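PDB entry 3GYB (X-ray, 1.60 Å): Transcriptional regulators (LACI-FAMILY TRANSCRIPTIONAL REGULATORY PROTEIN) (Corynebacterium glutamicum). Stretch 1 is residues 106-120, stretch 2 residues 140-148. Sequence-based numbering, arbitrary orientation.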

# COMPACT_ATOMS: atom_id res chain seq x y z
N ALA A 106 -12.74 18.44 -0.79
CA ALA A 106 -11.75 19.37 -1.29
C ALA A 106 -11.99 20.76 -0.71
O ALA A 106 -11.06 21.54 -0.51
CB ALA A 106 -11.79 19.42 -2.81
N GLU A 107 -13.25 21.08 -0.44
CA GLU A 107 -13.60 22.37 0.14
C GLU A 107 -13.04 22.44 1.56
O GLU A 107 -12.47 23.45 1.97
CB GLU A 107 -15.12 22.55 0.16
CG GLU A 107 -15.59 23.82 0.84
CD GLU A 107 -17.10 23.95 0.84
OE1 GLU A 107 -17.78 23.04 1.34
OE2 GLU A 107 -17.60 24.98 0.33
N ILE A 108 -13.21 21.35 2.30
CA ILE A 108 -12.73 21.27 3.67
C ILE A 108 -11.22 21.44 3.71
O ILE A 108 -10.69 22.19 4.52
CB ILE A 108 -13.09 19.92 4.31
CG1 ILE A 108 -14.61 19.80 4.46
CG2 ILE A 108 -12.40 19.78 5.66
CD1 ILE A 108 -15.07 18.47 5.03
N ALA A 109 -10.53 20.72 2.82
CA ALA A 109 -9.07 20.78 2.76
C ALA A 109 -8.57 22.18 2.45
O ALA A 109 -7.67 22.69 3.11
CB ALA A 109 -8.56 19.81 1.71
N THR A 110 -9.16 22.80 1.42
CA THR A 110 -8.75 24.13 1.00
C THR A 110 -9.08 25.16 2.07
O THR A 110 -8.24 26.00 2.41
CB THR A 110 -9.45 24.51 -0.31
OG1 THR A 110 -9.20 23.48 -1.28
CG2 THR A 110 -8.91 25.82 -0.85
N LYS A 111 -10.29 25.08 2.61
CA LYS A 111 -10.72 26.01 3.65
C LYS A 111 -9.82 25.89 4.87
O LYS A 111 -9.52 26.88 5.53
CB LYS A 111 -12.18 25.73 4.03
CG LYS A 111 -12.74 26.68 5.09
CD LYS A 111 -12.76 28.12 4.61
CE LYS A 111 -13.42 29.04 5.63
NZ LYS A 111 -14.79 28.58 5.98
N HIS A 112 -9.37 24.67 5.18
CA HIS A 112 -8.49 24.47 6.33
C HIS A 112 -7.20 25.26 6.14
O HIS A 112 -6.74 25.94 7.05
CB HIS A 112 -8.17 22.98 6.52
CG HIS A 112 -7.32 22.70 7.72
ND1 HIS A 112 -7.69 23.04 9.00
CD2 HIS A 112 -6.12 22.08 7.83
CE1 HIS A 112 -6.76 22.65 9.85
NE2 HIS A 112 -5.79 22.06 9.16
N LEU A 113 -6.61 25.16 4.95
CA LEU A 113 -5.37 25.87 4.66
C LEU A 113 -5.61 27.38 4.72
O LEU A 113 -4.79 28.13 5.24
CB LEU A 113 -4.84 25.47 3.28
CG LEU A 113 -4.41 24.01 3.17
CD1 LEU A 113 -3.88 23.72 1.77
CD2 LEU A 113 -3.33 23.72 4.21
N ILE A 114 -6.75 27.82 4.20
CA ILE A 114 -7.10 29.23 4.22
C ILE A 114 -7.29 29.70 5.66
O ILE A 114 -6.78 30.76 6.05
CB ILE A 114 -8.39 29.50 3.42
CG1 ILE A 114 -8.12 29.26 1.93
CG2 ILE A 114 -8.88 30.93 3.64
CD1 ILE A 114 -9.37 29.29 1.08
N ASP A 115 -8.02 28.93 6.46
CA ASP A 115 -8.24 29.32 7.85
C ASP A 115 -6.93 29.30 8.64
O ASP A 115 -6.82 29.95 9.68
CB ASP A 115 -9.26 28.40 8.53
CG ASP A 115 -10.68 28.67 8.06
OD1 ASP A 115 -10.94 29.79 7.57
OD2 ASP A 115 -11.54 27.78 8.20
N LEU A 116 -5.93 28.57 8.15
CA LEU A 116 -4.63 28.52 8.83
C LEU A 116 -3.76 29.73 8.47
O LEU A 116 -2.65 29.88 8.99
CB LEU A 116 -3.87 27.23 8.49
CG LEU A 116 -4.33 25.96 9.21
CD1 LEU A 116 -3.66 24.74 8.60
CD2 LEU A 116 -4.00 26.07 10.69
N GLY A 117 -4.26 30.58 7.58
CA GLY A 117 -3.51 31.77 7.21
C GLY A 117 -2.72 31.70 5.91
O GLY A 117 -2.01 32.65 5.57
N HIS A 118 -2.84 30.60 5.18
CA HIS A 118 -2.13 30.45 3.92
C HIS A 118 -2.91 31.13 2.80
O HIS A 118 -4.14 31.05 2.77
CB HIS A 118 -1.95 28.97 3.58
CG HIS A 118 -1.06 28.23 4.53
ND1 HIS A 118 0.31 28.24 4.43
CD2 HIS A 118 -1.36 27.48 5.62
CE1 HIS A 118 0.82 27.52 5.42
NE2 HIS A 118 -0.17 27.05 6.16
N THR A 119 -2.21 31.79 1.88
CA THR A 119 -2.85 32.44 0.75
C THR A 119 -2.27 31.88 -0.55
O THR A 119 -3.00 31.68 -1.52
CB THR A 119 -2.70 33.97 0.79
OG1 THR A 119 -1.32 34.31 1.01
CG2 THR A 119 -3.56 34.56 1.89
N HIS A 120 -0.97 31.65 -0.57
CA HIS A 120 -0.32 31.07 -1.75
C HIS A 120 -0.42 29.56 -1.61
O HIS A 120 0.51 28.88 -1.18
CB HIS A 120 1.14 31.52 -1.82
CG HIS A 120 1.30 32.97 -2.18
ND1 HIS A 120 0.94 33.46 -3.42
CD2 HIS A 120 1.72 34.03 -1.46
CE1 HIS A 120 1.13 34.77 -3.44
NE2 HIS A 120 1.60 35.14 -2.27
N ALA A 140 -12.87 26.55 -7.01
CA ALA A 140 -14.07 27.27 -6.59
C ALA A 140 -13.94 27.80 -5.17
O ALA A 140 -14.37 28.92 -4.87
CB ALA A 140 -15.30 26.36 -6.70
N THR A 141 -13.35 27.00 -4.29
CA THR A 141 -13.18 27.42 -2.91
C THR A 141 -12.16 28.55 -2.82
O THR A 141 -12.35 29.49 -2.04
CB THR A 141 -12.72 26.24 -2.04
OG1 THR A 141 -13.72 25.21 -2.10
CG2 THR A 141 -12.54 26.68 -0.59
N MSE A 142 -11.08 28.45 -3.58
CA MSE A 142 -10.08 29.51 -3.56
C MSE A 142 -10.71 30.83 -4.03
O MSE A 142 -10.57 31.85 -3.37
CB MSE A 142 -8.89 29.17 -4.47
CG MSE A 142 -7.97 28.09 -3.91
SE MSE A 142 -6.95 28.62 -2.35
CE MSE A 142 -5.67 29.80 -3.19
N ARG A 143 -11.42 30.79 -5.15
CA ARG A 143 -12.07 31.99 -5.68
C ARG A 143 -13.19 32.51 -4.77
O ARG A 143 -13.45 33.71 -4.72
CB ARG A 143 -12.61 31.74 -7.08
CG ARG A 143 -11.52 31.48 -8.10
CD ARG A 143 -12.01 31.66 -9.52
NE ARG A 143 -10.91 31.50 -10.47
CZ ARG A 143 -10.50 30.33 -10.94
NH1 ARG A 143 -11.10 29.21 -10.56
NH2 ARG A 143 -9.46 30.27 -11.77
N ALA A 144 -13.86 31.60 -4.07
CA ALA A 144 -14.93 32.02 -3.18
C ALA A 144 -14.34 32.89 -2.08
O ALA A 144 -14.99 33.82 -1.59
CB ALA A 144 -15.61 30.80 -2.56
N HIS A 145 -13.10 32.59 -1.70
CA HIS A 145 -12.39 33.33 -0.66
C HIS A 145 -11.48 34.43 -1.18
O HIS A 145 -10.63 34.94 -0.44
CB HIS A 145 -11.61 32.34 0.21
CG HIS A 145 -12.49 31.44 1.02
ND1 HIS A 145 -13.12 31.85 2.17
CD2 HIS A 145 -12.89 30.16 0.82
CE1 HIS A 145 -13.87 30.87 2.64
NE2 HIS A 145 -13.74 29.83 1.84
N GLY A 146 -11.66 34.79 -2.45
CA GLY A 146 -10.87 35.85 -3.06
C GLY A 146 -9.42 35.55 -3.37
O GLY A 146 -8.61 36.46 -3.51
N LEU A 147 -9.10 34.27 -3.49
CA LEU A 147 -7.73 33.85 -3.78
C LEU A 147 -7.65 33.23 -5.16
O LEU A 147 -8.59 32.58 -5.62
CB LEU A 147 -7.25 32.84 -2.73
CG LEU A 147 -7.24 33.34 -1.28
CD1 LEU A 147 -6.85 32.20 -0.35
CD2 LEU A 147 -6.26 34.50 -1.15
N GLU A 148 -6.52 33.44 -5.83
CA GLU A 148 -6.31 32.88 -7.16
C GLU A 148 -5.72 31.49 -6.97
O GLU A 148 -4.65 31.34 -6.39
CB GLU A 148 -5.35 33.76 -7.96
CG GLU A 148 -5.14 33.27 -9.40
CD GLU A 148 -6.42 33.33 -10.23
OE1 GLU A 148 -6.48 32.66 -11.28
OE2 GLU A 148 -7.36 34.06 -9.84

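No hydrogen bond or salt bridge crosses between these two stretches, although threonine, lysine, histidine and glutamate all line the contact. Packing alone joins them, burying 457 Å² in total, and the example illustrates how polar residues can serve a helix pair largely through their carbon atoms. Thr110, Thr141 and Met142 are buried, while His145 and Thr119 stay exposed. The helices run in broadly the same direction, at 38°, with axes 9.5 Å apart at closest approach. Short side chains fit where the backbones come nearest: Thr141 lies beside Glu107, its OG1 3.6 Å from Glu107 CA, and its CG2 meets Thr110 CG2 at 3.7 Å. The hydroxyls are satisfied in other ways. Thr110 OG1 donates to Ala106 O (2.8 Å) within its own helix, and Thr141 OG1 bonds elsewhere in the structure, so neither hydroxyl needs a partner across the contact.

Farther along, where the backbones stand wider apart, longer side chains bridge the space. Ile114 points toward the partner; its CD1 reaches His145 CD2 (3.6 Å) and selenomethionine Met142 SE (4.3 Å), while its CG1 packs on Leu147 CD1 (3.9 Å). Lys111 brings its aliphatic CD to 3.4 Å from His145 NE2. Past the end of the first helix, Thr119 O is met by Met142 CE (3.7 Å), which reaches out from the second helix, and Thr119 CG2 lies 4.1 Å from Leu147 CD2, extending the packing into the loops.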